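Local atomic coordinates of AbiEi antitoxin C-terminal domain-containing protein (Mycobacterium tuberculosis, PDB entry 1ZEL), a protein that is of unknown function but probably binds DNA through a winged-helix domain and is related in sequence to the AbiEi antitoxins. Residues E57-G62 with G71-I76; L88-W93 with A100-A105; D209-C214 with P244-A249; L222-P227 with K253-V258. All coordinates share one frame; numbering follows the deposited sequence. Where two conformers were deposited one is given.

How the contacts relate
Contacts 1 and 2 are buried, contact 3 is partly buried and contact 4 lies at the surface. The first two adjoin: Thr72 of contact 1 packs on Ser92 of contact 2, and Ala74 on Leu88, so strand 72-75 is joined to helix 88-96, although the two contact centres are about 20 Å apart. Contacts 3 and 4, on the opposite side of the chain's centre from contact 1, both join the region of helices 207-212 and 216-223 to helix 244-251 or the loop after it. Burial does not sort the chemistry: contact 1 holds a doubtful arginine-indole edge, contact 2 is wholly apolar, contact 3 sets an arginine on a carbonyl, contact 4 a histidine beside a serine.

Contact 1: E57-G62 with G71-I76; sequences ELRRIG and GTWAFI
Arg59 and Trp73 bring two nitrogen-bearing edges together: NH2 of Arg59 lies 2.8 Å from NE1 of Trp73, near the plane of both groups. Both atoms are donors, so the pair is not a hydrogen bond. Because the arginine was deposited in two conformers, this close approach is doubtful in detail. The guanidinium and indole planes are turned 32° against each other, a tilted edge-on meeting without stacking. Trp73 points its CB at helix 51-61, while Arg59 leaves the helix to the side and reaches across through a bend at chi3 (-55°). The elements joined are the third helix of the N-terminal region and the second strand of the hairpin that follows it, consistent with the helix and wing of a winged helix-turn-helix domain. Gly62 ends the helix ahead of strand 64-66. Its phi of 111° fits the C-prime place of a Schellman motif (Trp63 N to Leu58 O); Gly62 N bonds Leu58 O and lies near Arg59 O. The carbonyl O of Gly62 then faces Ile76, with CG1 3.8 Å away, and accepts a hydrogen bond from Ser6 OG. Strand 64-66 lies beside both elements: Gln66 touches Arg59 and Trp73, and Val65 touches Ile76.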
loop_
_atom_site.group_PDB
_atom_site.type_symbol
_atom_site.label_atom_id
_atom_site.label_comp_id
_atom_site.label_asym_id
_atom_site.label_seq_id
_atom_site.Cartn_x
_atom_site.Cartn_y
_atom_site.Cartn_z
ATOM N N GLU A 57 8.748 -31.172 2.483
ATOM C CA GLU A 57 8.329 -31.802 3.732
ATOM C C GLU A 57 7.981 -30.777 4.808
ATOM O O GLU A 57 6.987 -30.926 5.522
ATOM C CB GLU A 57 9.384 -32.766 4.261
ATOM C CG GLU A 57 8.925 -33.521 5.523
ATOM C CD GLU A 57 9.905 -34.586 5.938
ATOM O OE1 GLU A 57 10.704 -34.956 5.072
ATOM O OE2 GLU A 57 9.893 -35.038 7.110
ATOM N N LEU A 58 8.796 -29.742 4.935
ATOM C CA LEU A 58 8.528 -28.705 5.927
ATOM C C LEU A 58 7.213 -27.969 5.634
ATOM O O LEU A 58 6.492 -27.532 6.568
ATOM C CB LEU A 58 9.731 -27.738 6.004
ATOM C CG LEU A 58 10.945 -28.282 6.770
ATOM C CD1 LEU A 58 12.165 -27.339 6.619
ATOM C CD2 LEU A 58 10.644 -28.529 8.278
ATOM N N ARG A 59 6.909 -27.849 4.336
ATOM C CA ARG A 59 5.649 -27.302 3.840
ATOM C C ARG A 59 4.500 -28.246 4.225
ATOM O O ARG A 59 3.459 -27.832 4.759
ATOM C CB ARG A 59 5.733 -27.199 2.307
ATOM C CG ARG A 59 5.321 -25.869 1.695
ATOM C CD ARG A 59 4.797 -26.034 0.261
ATOM N NE ARG A 59 5.712 -26.720 -0.666
ATOM C CZ ARG A 59 6.740 -26.137 -1.287
ATOM N NH1 ARG A 59 7.507 -26.840 -2.122
ATOM N NH2 ARG A 59 6.998 -24.848 -1.075
ATOM N N ARG A 60 4.697 -29.524 3.935
ATOM C CA ARG A 60 3.673 -30.523 4.177
ATOM C C ARG A 60 3.321 -30.564 5.644
ATOM O O ARG A 60 2.146 -30.597 6.005
ATOM C CB ARG A 60 4.142 -31.894 3.704
ATOM C CG ARG A 60 3.103 -32.985 3.896
ATOM C CD ARG A 60 3.648 -34.375 3.518
ATOM N NE ARG A 60 4.673 -34.870 4.451
ATOM C CZ ARG A 60 4.426 -35.383 5.659
ATOM N NH1 ARG A 60 3.188 -35.466 6.126
ATOM N NH2 ARG A 60 5.430 -35.803 6.415
ATOM N N ILE A 61 4.332 -30.522 6.498
ATOM C CA ILE A 61 4.069 -30.619 7.925
ATOM C C ILE A 61 3.738 -29.285 8.592
ATOM O O ILE A 61 3.294 -29.275 9.737
ATOM C CB ILE A 61 5.148 -31.429 8.702
ATOM C CG1 ILE A 61 6.476 -30.706 8.769
ATOM C CG2 ILE A 61 5.328 -32.812 8.097
ATOM C CD1 ILE A 61 7.538 -31.531 9.468
ATOM N N GLY A 62 3.936 -28.171 7.878
ATOM C CA GLY A 62 3.266 -26.912 8.262
ATOM C C GLY A 62 4.151 -25.818 8.807
ATOM O O GLY A 62 3.646 -24.791 9.293
ATOM N N GLY A 71 10.886 -18.607 -4.431
ATOM C CA GLY A 71 12.068 -18.802 -3.603
ATOM C C GLY A 71 11.939 -18.182 -2.224
ATOM O O GLY A 71 12.949 -17.927 -1.569
ATOM N N THR A 72 10.697 -17.931 -1.795
ATOM C CA THR A 72 10.411 -17.364 -0.474
ATOM C C THR A 72 9.299 -18.145 0.238
ATOM O O THR A 72 8.370 -18.672 -0.406
ATOM C CB THR A 72 9.994 -15.880 -0.555
ATOM O OG1 THR A 72 8.757 -15.767 -1.263
ATOM C CG2 THR A 72 11.053 -15.065 -1.273
ATOM N N TRP A 73 9.407 -18.195 1.574
ATOM C CA TRP A 73 8.466 -18.890 2.428
ATOM C C TRP A 73 8.317 -18.083 3.687
ATOM O O TRP A 73 9.213 -17.325 4.050
ATOM C CB TRP A 73 8.988 -20.291 2.802
ATOM C CG TRP A 73 8.964 -21.210 1.663
ATOM C CD1 TRP A 73 7.967 -22.090 1.335
ATOM C CD2 TRP A 73 9.957 -21.325 0.663
ATOM N NE1 TRP A 73 8.291 -22.751 0.169
ATOM C CE2 TRP A 73 9.503 -22.290 -0.272
ATOM C CE3 TRP A 73 11.194 -20.704 0.455
ATOM C CZ2 TRP A 73 10.262 -22.672 -1.392
ATOM C CZ3 TRP A 73 11.937 -21.069 -0.674
ATOM C CH2 TRP A 73 11.462 -22.038 -1.585
ATOM N N ALA A 74 7.189 -18.260 4.361
ATOM C CA ALA A 74 7.012 -17.776 5.714
ATOM C C ALA A 74 7.205 -18.931 6.699
ATOM O O ALA A 74 6.671 -20.033 6.501
ATOM C CB ALA A 74 5.595 -17.154 5.892
ATOM N N PHE A 75 7.976 -18.673 7.752
ATOM C CA PHE A 75 8.119 -19.612 8.864
ATOM C C PHE A 75 7.000 -19.326 9.863
ATOM O O PHE A 75 6.827 -18.200 10.284
ATOM C CB PHE A 75 9.492 -19.425 9.528
ATOM C CG PHE A 75 9.717 -20.287 10.753
ATOM C CD1 PHE A 75 9.732 -21.682 10.652
ATOM C CD2 PHE A 75 9.877 -19.703 12.007
ATOM C CE1 PHE A 75 9.928 -22.469 11.767
ATOM C CE2 PHE A 75 10.093 -20.477 13.129
ATOM C CZ PHE A 75 10.125 -21.883 13.003
ATOM N N ILE A 76 6.238 -20.354 10.226
ATOM C CA ILE A 76 5.220 -20.194 11.237
ATOM C C ILE A 76 5.881 -20.678 12.535
ATOM O O ILE A 76 6.258 -21.844 12.638
ATOM C CB ILE A 76 3.941 -21.024 10.923
ATOM C CG1 ILE A 76 3.576 -20.993 9.419
ATOM C CG2 ILE A 76 2.762 -20.604 11.846
ATOM C CD1 ILE A 76 3.336 -19.582 8.817
#

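Contact 2: L88-W93 with A100-A105; sequences LPLRSW and AGFMLA
A helix-loop-strand unit, helix 88-96 running into strand 103-104, is closed by Leu90 and Trp93 packing on Ala100, Phe102 and Leu104. Two methyl groups lie over aromatic faces. CD2 of Leu90 stands 3.9 Å from the centroid of the Phe102 ring and 4° off its normal, a nearly axial CH-pi contact. CB of Ala100 sits over the face of the five-membered ring of Trp93, 3.5 Å from its centroid. The two aromatic rings relate differently. The planes of the six-membered ring of Trp93 and the ring of Phe102 are inclined by 27° and displaced, with centroids 5.5 Å from each other, so that little of one ring lies over the other; CE3 of Trp93 meets CD2 of Phe102 at 3.6 Å. Phe102 carries CG between its backbone N and carbonyl carbon (chi1 60°), which turns the ring toward the helix, with one face against CD2 of Leu90. Leu90 also uses CB against CZ of Phe102, and its CD1 touches CD2 of Leu104 at 3.6 Å. All five residues are buried. Strand 124-127, the antiparallel neighbour of strand 103-104, continues the apolar layer with Ile124 and Ile126 against Leu90, while on another side of the helix Leu88 and Ser92 pack on strand 72-75.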
loop_
_atom_site.group_PDB
_atom_site.type_symbol
_atom_site.label_atom_id
_atom_site.label_comp_id
_atom_site.label_asym_id
_atom_site.label_seq_id
_atom_site.Cartn_x
_atom_site.Cartn_y
_atom_site.Cartn_z
ATOM N N LEU A 88 2.944 -9.621 3.885
ATOM C CA LEU A 88 3.959 -10.633 3.623
ATOM C C LEU A 88 4.255 -10.842 2.131
ATOM O O LEU A 88 5.410 -11.062 1.770
ATOM C CB LEU A 88 3.643 -11.966 4.338
ATOM C CG LEU A 88 4.276 -12.185 5.703
ATOM C CD1 LEU A 88 3.786 -13.490 6.350
ATOM C CD2 LEU A 88 5.823 -12.140 5.645
ATOM N N PRO A 89 3.225 -10.776 1.249
ATOM C CA PRO A 89 3.561 -10.789 -0.187
ATOM C C PRO A 89 4.596 -9.730 -0.617
ATOM O O PRO A 89 5.476 -10.020 -1.434
ATOM C CB PRO A 89 2.212 -10.520 -0.868
ATOM C CG PRO A 89 1.170 -11.031 0.140
ATOM C CD PRO A 89 1.757 -10.773 1.488
ATOM N N LEU A 90 4.488 -8.515 -0.087
ATOM C CA LEU A 90 5.431 -7.454 -0.436
ATOM C C LEU A 90 6.789 -7.643 0.226
ATOM O O LEU A 90 7.834 -7.393 -0.384
ATOM C CB LEU A 90 4.848 -6.085 -0.089
ATOM C CG LEU A 90 3.657 -5.690 -0.963
ATOM C CD1 LEU A 90 3.041 -4.414 -0.438
ATOM C CD2 LEU A 90 4.081 -5.524 -2.430
ATOM N N ARG A 91 6.783 -8.050 1.491
ATOM C CA ARG A 91 8.039 -8.395 2.153
ATOM C C ARG A 91 8.725 -9.546 1.429
ATOM O O ARG A 91 9.949 -9.587 1.377
ATOM C CB ARG A 91 7.803 -8.758 3.622
ATOM C CG ARG A 91 7.062 -7.656 4.397
ATOM C CD ARG A 91 7.112 -7.918 5.884
ATOM N NE ARG A 91 5.935 -7.373 6.559
ATOM C CZ ARG A 91 5.797 -6.098 6.938
ATOM N NH1 ARG A 91 6.767 -5.221 6.729
ATOM N NH2 ARG A 91 4.680 -5.704 7.541
ATOM N N SER A 92 7.966 -10.499 0.892
ATOM C CA SER A 92 8.629 -11.578 0.127
ATOM C C SER A 92 9.314 -11.078 -1.145
ATOM O O SER A 92 10.363 -11.609 -1.573
ATOM C CB SER A 92 7.670 -12.738 -0.173
ATOM O OG SER A 92 6.926 -12.548 -1.356
ATOM N N TRP A 93 8.728 -10.057 -1.758
ATOM C CA TRP A 93 9.372 -9.377 -2.872
ATOM C C TRP A 93 10.683 -8.696 -2.468
ATOM O O TRP A 93 11.725 -8.905 -3.124
ATOM C CB TRP A 93 8.387 -8.408 -3.528
ATOM C CG TRP A 93 8.863 -7.817 -4.862
ATOM C CD1 TRP A 93 9.971 -8.158 -5.572
ATOM C CD2 TRP A 93 8.178 -6.824 -5.628
ATOM N NE1 TRP A 93 10.044 -7.407 -6.733
ATOM C CE2 TRP A 93 8.943 -6.584 -6.786
ATOM C CE3 TRP A 93 6.982 -6.116 -5.444
ATOM C CZ2 TRP A 93 8.561 -5.644 -7.754
ATOM C CZ3 TRP A 93 6.594 -5.193 -6.413
ATOM C CH2 TRP A 93 7.385 -4.955 -7.541
ATOM N N ALA A 100 12.928 -3.440 -5.087
ATOM C CA ALA A 100 11.587 -3.642 -5.649
ATOM C C ALA A 100 10.961 -2.319 -6.080
ATOM O O ALA A 100 10.354 -2.237 -7.133
ATOM C CB ALA A 100 10.686 -4.388 -4.658
ATOM N N GLY A 101 11.130 -1.293 -5.259
ATOM C CA GLY A 101 10.751 0.071 -5.623
ATOM C C GLY A 101 9.288 0.440 -5.459
ATOM O O GLY A 101 8.876 1.482 -5.955
ATOM N N PHE A 102 8.500 -0.391 -4.758
ATOM C CA PHE A 102 7.076 -0.117 -4.606
ATOM C C PHE A 102 6.885 0.764 -3.403
ATOM O O PHE A 102 7.757 0.842 -2.518
ATOM C CB PHE A 102 6.233 -1.414 -4.419
ATOM C CG PHE A 102 6.627 -2.230 -3.195
ATOM C CD1 PHE A 102 6.122 -1.910 -1.935
ATOM C CD2 PHE A 102 7.486 -3.321 -3.310
ATOM C CE1 PHE A 102 6.506 -2.628 -0.804
ATOM C CE2 PHE A 102 7.851 -4.078 -2.169
ATOM C CZ PHE A 102 7.358 -3.708 -0.923
ATOM N N MET A 103 5.725 1.410 -3.360
ATOM C CA MET A 103 5.259 2.054 -2.157
ATOM C C MET A 103 3.807 1.665 -1.921
ATOM O O MET A 103 3.038 1.595 -2.871
ATOM C CB MET A 103 5.386 3.578 -2.297
ATOM C CG MET A 103 6.800 4.023 -2.591
ATOM S SD MET A 103 7.055 5.804 -2.750
ATOM C CE MET A 103 6.961 6.319 -1.053
ATOM N N LEU A 104 3.432 1.413 -0.661
ATOM C CA LEU A 104 2.033 1.253 -0.311
ATOM C C LEU A 104 1.277 2.490 -0.782
ATOM O O LEU A 104 1.766 3.620 -0.629
ATOM C CB LEU A 104 1.871 1.056 1.200
ATOM C CG LEU A 104 2.378 -0.262 1.780
ATOM C CD1 LEU A 104 2.266 -0.286 3.309
ATOM C CD2 LEU A 104 1.660 -1.450 1.153
ATOM N N ALA A 105 0.112 2.284 -1.397
ATOM C CA ALA A 105 -0.651 3.399 -1.970
ATOM C C ALA A 105 -2.107 3.340 -1.558
ATOM O O ALA A 105 -2.489 2.534 -0.698
ATOM C CB ALA A 105 -0.518 3.429 -3.505
#

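Contact 3: D209-C214 with P244-A249; sequences DLVADC and PARGQA. With NA (sodium ion), chain C.
Arg246 leaves helix 244-251 with CG anti to its carbonyl carbon (chi1 -73°), stays extended through chi2, then bends at chi3 (49°), which lays the guanidinium beside the last turn of helix 207-212. NH1 donates to the carbonyl O of Val211 at 3.2 Å with an N-H...O angle of 151°. That oxygen lies close to the guanidinium plane, whereas the donor stands well above the carbonyl plane and so does not use a lone pair. A second bond, from NH2 to the same O at 3.4 Å, is weak. Val211 O also accepts from Cys214 N, which comes from the opposite face of the carbonyl, so the oxygen is gripped from both faces. At the C-terminal end of a helix, the guanidinium would probably meet a favourable field. Asp216 OD1, in the next helix, forms a salt bridge with NH2 of Arg246 and holds that end of the group. CG1 of Val211 lies 3.8 Å from NH1 of Arg246, and Leu238 of helix 228-240 touches both residues. The end of helix 207-212 and the residue just after it bind a sodium ion. Asp209 supplies its carbonyl O at 2.5 Å and its carboxylate OD1 at 2.2 Å, and Asp213 binds through both OD1 and OD2, with Arg167 completing the residues of this site.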
loop_
_atom_site.group_PDB
_atom_site.type_symbol
_atom_site.label_atom_id
_atom_site.label_comp_id
_atom_site.label_asym_id
_atom_site.label_seq_id
_atom_site.Cartn_x
_atom_site.Cartn_y
_atom_site.Cartn_z
ATOM N N ASP A 209 -9.204 16.098 7.601
ATOM C CA ASP A 209 -8.008 15.556 8.232
ATOM C C ASP A 209 -6.891 15.422 7.188
ATOM O O ASP A 209 -5.761 15.835 7.427
ATOM C CB ASP A 209 -8.344 14.193 8.860
ATOM C CG ASP A 209 -7.299 13.710 9.874
ATOM O OD1 ASP A 209 -6.236 14.358 10.049
ATOM O OD2 ASP A 209 -7.565 12.673 10.519
ATOM N N LEU A 210 -7.208 14.848 6.032
ATOM C CA LEU A 210 -6.211 14.670 4.961
ATOM C C LEU A 210 -5.640 16.003 4.469
ATOM O O LEU A 210 -4.410 16.213 4.400
ATOM C CB LEU A 210 -6.854 13.891 3.805
ATOM C CG LEU A 210 -6.155 13.842 2.440
ATOM C CD1 LEU A 210 -4.805 13.195 2.494
ATOM C CD2 LEU A 210 -7.031 13.091 1.441
ATOM N N VAL A 211 -6.548 16.921 4.176
ATOM C CA VAL A 211 -6.218 18.199 3.560
ATOM C C VAL A 211 -5.343 19.048 4.483
ATOM O O VAL A 211 -4.401 19.684 4.024
ATOM C CB VAL A 211 -7.521 18.939 3.160
ATOM C CG1 VAL A 211 -7.256 20.416 2.881
ATOM C CG2 VAL A 211 -8.142 18.267 1.938
ATOM N N ALA A 212 -5.654 19.055 5.776
ATOM C CA ALA A 212 -4.802 19.708 6.770
ATOM C C ALA A 212 -3.349 19.181 6.799
ATOM O O ALA A 212 -2.448 19.885 7.256
ATOM C CB ALA A 212 -5.434 19.604 8.169
ATOM N N ASP A 213 -3.124 17.969 6.307
ATOM C CA ASP A 213 -1.786 17.348 6.329
ATOM C C ASP A 213 -0.993 17.523 5.052
ATOM O O ASP A 213 0.122 17.008 4.973
ATOM C CB ASP A 213 -1.865 15.836 6.626
ATOM C CG ASP A 213 -2.499 15.545 7.974
ATOM O OD1 ASP A 213 -2.531 16.454 8.817
ATOM O OD2 ASP A 213 -3.010 14.430 8.199
ATOM N N CYS A 214 -1.568 18.205 4.057
ATOM C CA CYS A 214 -0.924 18.348 2.749
ATOM C C CYS A 214 -0.308 19.719 2.648
ATOM O O CYS A 214 -0.941 20.724 2.959
ATOM C CB CYS A 214 -1.930 18.201 1.606
ATOM S SG CYS A 214 -2.599 16.557 1.465
ATOM N N PRO A 244 -11.371 26.074 0.638
ATOM C CA PRO A 244 -11.677 26.558 -0.713
ATOM C C PRO A 244 -10.609 27.511 -1.278
ATOM O O PRO A 244 -10.265 27.421 -2.469
ATOM C CB PRO A 244 -13.030 27.277 -0.536
ATOM C CG PRO A 244 -13.138 27.540 0.937
ATOM C CD PRO A 244 -12.436 26.421 1.601
ATOM N N ALA A 245 -10.055 28.375 -0.429
ATOM C CA ALA A 245 -9.033 29.311 -0.887
ATOM C C ALA A 245 -7.791 28.552 -1.368
ATOM O O ALA A 245 -7.260 28.852 -2.437
ATOM C CB ALA A 245 -8.689 30.325 0.202
ATOM N N ARG A 246 -7.362 27.541 -0.610
ATOM C CA ARG A 246 -6.202 26.727 -1.020
ATOM C C ARG A 246 -6.485 26.000 -2.330
ATOM O O ARG A 246 -5.609 25.913 -3.202
ATOM C CB ARG A 246 -5.798 25.728 0.078
ATOM C CG ARG A 246 -5.097 26.385 1.303
ATOM C CD ARG A 246 -4.719 25.348 2.381
ATOM N NE ARG A 246 -4.013 24.193 1.811
ATOM C CZ ARG A 246 -3.888 23.013 2.413
ATOM N NH1 ARG A 246 -4.390 22.820 3.622
ATOM N NH2 ARG A 246 -3.258 22.031 1.803
ATOM N N GLY A 247 -7.703 25.469 -2.462
ATOM C CA GLY A 247 -8.097 24.744 -3.676
ATOM C C GLY A 247 -8.051 25.609 -4.930
ATOM O O GLY A 247 -7.508 25.205 -5.969
ATOM N N GLN A 248 -8.588 26.820 -4.827
ATOM C CA GLN A 248 -8.580 27.749 -5.955
ATOM C C GLN A 248 -7.162 28.233 -6.306
ATOM O O GLN A 248 -6.822 28.410 -7.493
ATOM C CB GLN A 248 -9.534 28.903 -5.667
ATOM C CG GLN A 248 -11.001 28.429 -5.645
ATOM C CD GLN A 248 -11.959 29.428 -5.027
ATOM O OE1 GLN A 248 -11.754 30.637 -5.107
ATOM N NE2 GLN A 248 -13.025 28.923 -4.413
ATOM N N ALA A 249 -6.321 28.397 -5.286
ATOM C CA ALA A 249 -4.938 28.810 -5.521
ATOM C C ALA A 249 -4.155 27.689 -6.188
ATOM O O ALA A 249 -3.327 27.939 -7.071
ATOM C CB ALA A 249 -4.267 29.209 -4.235
HETATM NA NA NA C . -4.508 15.737 9.649
#

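Contact 4: L222-P227 with K253-V258; sequences LLSGRP and KRHTEV. With FMT (formic acid), chain H; FMT (formic acid), chain G.
His255 and Ser224 make the first shell: CE1 of the imidazole lies 3.0 Å from the serine OG, which meets the ring at its edge and in its plane. In Ser224 OG is anti to the backbone N (chi1 178°), which sets the hydroxyl at the CE1 edge of the ring, and Gly225 N approaches the same CE1 more loosely, at 3.8 Å. No hydrogen bond joins the segments and only 91 Å² is buried between them, so the touch is slight; the three residues involved are exposed. The second shell fixes the backbones. Ser224 and Gly225 are the central residues of a type II beta turn from Leu223 to Arg226, closed by the bond from Arg226 N to Leu223 O at 2.8 Å; the phi of 106° at the second central position suits glycine. Arg226, bent at chi2 and chi3, folds back so that NH1 donates to Leu222 O at 3.0 Å, that oxygen lying in the guanidinium plane. Leu222 O accepts from Trp149 NE1 as well. On the 253-258 side, a formic acid molecule, probably from the crystallisation liquor, accepts hydrogen bonds from the backbone: its O2 from His255 N, its O1 from Thr256 N. Arg254 braces this loop: its NH2 donates to Glu257 O at 2.9 Å, nearly straight (167°), in the carbonyl plane and on a lone pair. Its NH1 bonds to Leu251 O at the end of helix 244-251. The turn follows helix 216-223, and Pro227 is the N-cap of helix 228-240, whose Trp231 touches both Leu223 and Arg254, while Leu222 and Leu223 pack on Val188 of helix 183-192.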
loop_
_atom_site.group_PDB
_atom_site.type_symbol
_atom_site.label_atom_id
_atom_site.label_comp_id
_atom_site.label_asym_id
_atom_site.label_seq_id
_atom_site.Cartn_x
_atom_site.Cartn_y
_atom_site.Cartn_z
ATOM N N LEU A 222 3.723 17.211 -7.274
ATOM C CA LEU A 222 3.158 15.886 -7.588
ATOM C C LEU A 222 2.075 15.911 -8.679
ATOM O O LEU A 222 1.867 14.911 -9.352
ATOM C CB LEU A 222 2.630 15.225 -6.330
ATOM C CG LEU A 222 3.721 14.727 -5.362
ATOM C CD1 LEU A 222 3.141 14.447 -4.027
ATOM C CD2 LEU A 222 4.352 13.463 -5.874
ATOM N N LEU A 223 1.389 17.043 -8.839
ATOM C CA LEU A 223 0.433 17.231 -9.945
ATOM C C LEU A 223 1.103 17.615 -11.253
ATOM O O LEU A 223 0.511 17.482 -12.330
ATOM C CB LEU A 223 -0.598 18.304 -9.577
ATOM C CG LEU A 223 -1.654 17.869 -8.595
ATOM C CD1 LEU A 223 -2.217 19.110 -7.917
ATOM C CD2 LEU A 223 -2.734 17.027 -9.309
ATOM N N SER A 224 2.340 18.098 -11.182
ATOM C CA SER A 224 3.023 18.541 -12.388
ATOM C C SER A 224 3.140 17.418 -13.410
ATOM O O SER A 224 3.851 16.443 -13.192
ATOM C CB SER A 224 4.394 19.142 -12.060
ATOM O OG SER A 224 5.047 19.529 -13.266
ATOM N N GLY A 225 2.419 17.547 -14.521
ATOM C CA GLY A 225 2.493 16.552 -15.593
ATOM C C GLY A 225 1.248 15.679 -15.616
ATOM O O GLY A 225 1.028 14.924 -16.554
ATOM N N ARG A 226 0.436 15.768 -14.576
ATOM C CA ARG A 226 -0.852 15.088 -14.566
ATOM C C ARG A 226 -1.815 15.842 -15.507
ATOM O O ARG A 226 -1.608 17.029 -15.803
ATOM C CB ARG A 226 -1.473 15.025 -13.144
ATOM C CG ARG A 226 -0.601 14.563 -11.974
ATOM C CD ARG A 226 -0.257 13.074 -11.977
ATOM N NE ARG A 226 0.682 12.788 -13.071
ATOM C CZ ARG A 226 1.961 13.150 -13.102
ATOM N NH1 ARG A 226 2.521 13.810 -12.081
ATOM N NH2 ARG A 226 2.697 12.847 -14.167
ATOM N N PRO A 227 -2.872 15.162 -15.980
ATOM C CA PRO A 227 -3.850 15.889 -16.798
ATOM C C PRO A 227 -4.539 16.994 -15.998
ATOM O O PRO A 227 -4.514 16.982 -14.759
ATOM C CB PRO A 227 -4.861 14.811 -17.174
ATOM C CG PRO A 227 -4.128 13.488 -16.978
ATOM C CD PRO A 227 -3.226 13.738 -15.819
ATOM N N LYS A 253 -2.467 27.155 -10.507
ATOM C CA LYS A 253 -1.060 26.857 -10.828
ATOM C C LYS A 253 -0.893 25.749 -11.881
ATOM O O LYS A 253 0.234 25.338 -12.195
ATOM C CB LYS A 253 -0.272 26.543 -9.554
ATOM C CG LYS A 253 0.006 27.794 -8.699
ATOM C CD LYS A 253 0.570 27.426 -7.335
ATOM C CE LYS A 253 0.991 28.644 -6.508
ATOM N NZ LYS A 253 -0.154 29.220 -5.707
ATOM N N ARG A 254 -2.020 25.302 -12.440
ATOM C CA ARG A 254 -2.049 24.248 -13.466
ATOM C C ARG A 254 -1.301 24.733 -14.698
ATOM O O ARG A 254 -1.137 25.951 -14.897
ATOM C CB ARG A 254 -3.498 23.907 -13.837
ATOM C CG ARG A 254 -4.269 25.088 -14.440
ATOM C CD ARG A 254 -5.690 24.730 -14.848
ATOM N NE ARG A 254 -6.354 25.819 -15.558
ATOM C CZ ARG A 254 -6.808 26.927 -14.989
ATOM N NH1 ARG A 254 -6.658 27.130 -13.694
ATOM N NH2 ARG A 254 -7.407 27.853 -15.727
ATOM N N HIS A 255 -0.847 23.795 -15.527
ATOM C CA HIS A 255 -0.066 24.177 -16.696
ATOM C C HIS A 255 -0.932 24.588 -17.865
ATOM O O HIS A 255 -0.510 25.409 -18.656
ATOM C CB HIS A 255 0.933 23.094 -17.119
ATOM C CG HIS A 255 1.829 22.631 -16.007
ATOM N ND1 HIS A 255 2.409 21.382 -15.991
ATOM C CD2 HIS A 255 2.223 23.241 -14.864
ATOM C CE1 HIS A 255 3.132 21.248 -14.895
ATOM N NE2 HIS A 255 3.028 22.357 -14.189
ATOM N N THR A 256 -2.144 24.040 -17.971
ATOM C CA THR A 256 -2.990 24.311 -19.142
ATOM C C THR A 256 -4.161 25.229 -18.793
ATOM O O THR A 256 -4.945 24.921 -17.908
ATOM C CB THR A 256 -3.493 22.993 -19.797
ATOM O OG1 THR A 256 -2.384 22.111 -19.984
ATOM C CG2 THR A 256 -4.173 23.255 -21.148
ATOM N N GLU A 257 -4.274 26.342 -19.513
ATOM C CA GLU A 257 -5.285 27.373 -19.217
ATOM C C GLU A 257 -6.719 26.891 -19.400
ATOM O O GLU A 257 -7.543 27.055 -18.496
ATOM C CB GLU A 257 -5.049 28.630 -20.070
ATOM C CG GLU A 257 -5.960 29.794 -19.714
ATOM N N VAL A 258 -7.018 26.308 -20.561
ATOM C CA VAL A 258 -8.396 25.912 -20.873
ATOM C C VAL A 258 -8.757 24.698 -20.069
ATOM O O VAL A 258 -7.980 23.745 -19.970
ATOM C CB VAL A 258 -8.641 25.639 -22.392
ATOM C CG1 VAL A 258 -8.476 26.930 -23.210
ATOM C CG2 VAL A 258 -7.733 24.515 -22.911
HETATM C C FMT H . -2.479 20.839 -16.272
HETATM O O1 FMT H . -3.335 21.695 -16.534
HETATM O O2 FMT H . -1.386 21.107 -15.768
HETATM C C FMT G . -0.055 11.763 -15.728
HETATM O O1 FMT G . -0.774 11.014 -15.077
HETATM O O2 FMT G . 0.852 11.366 -16.456
#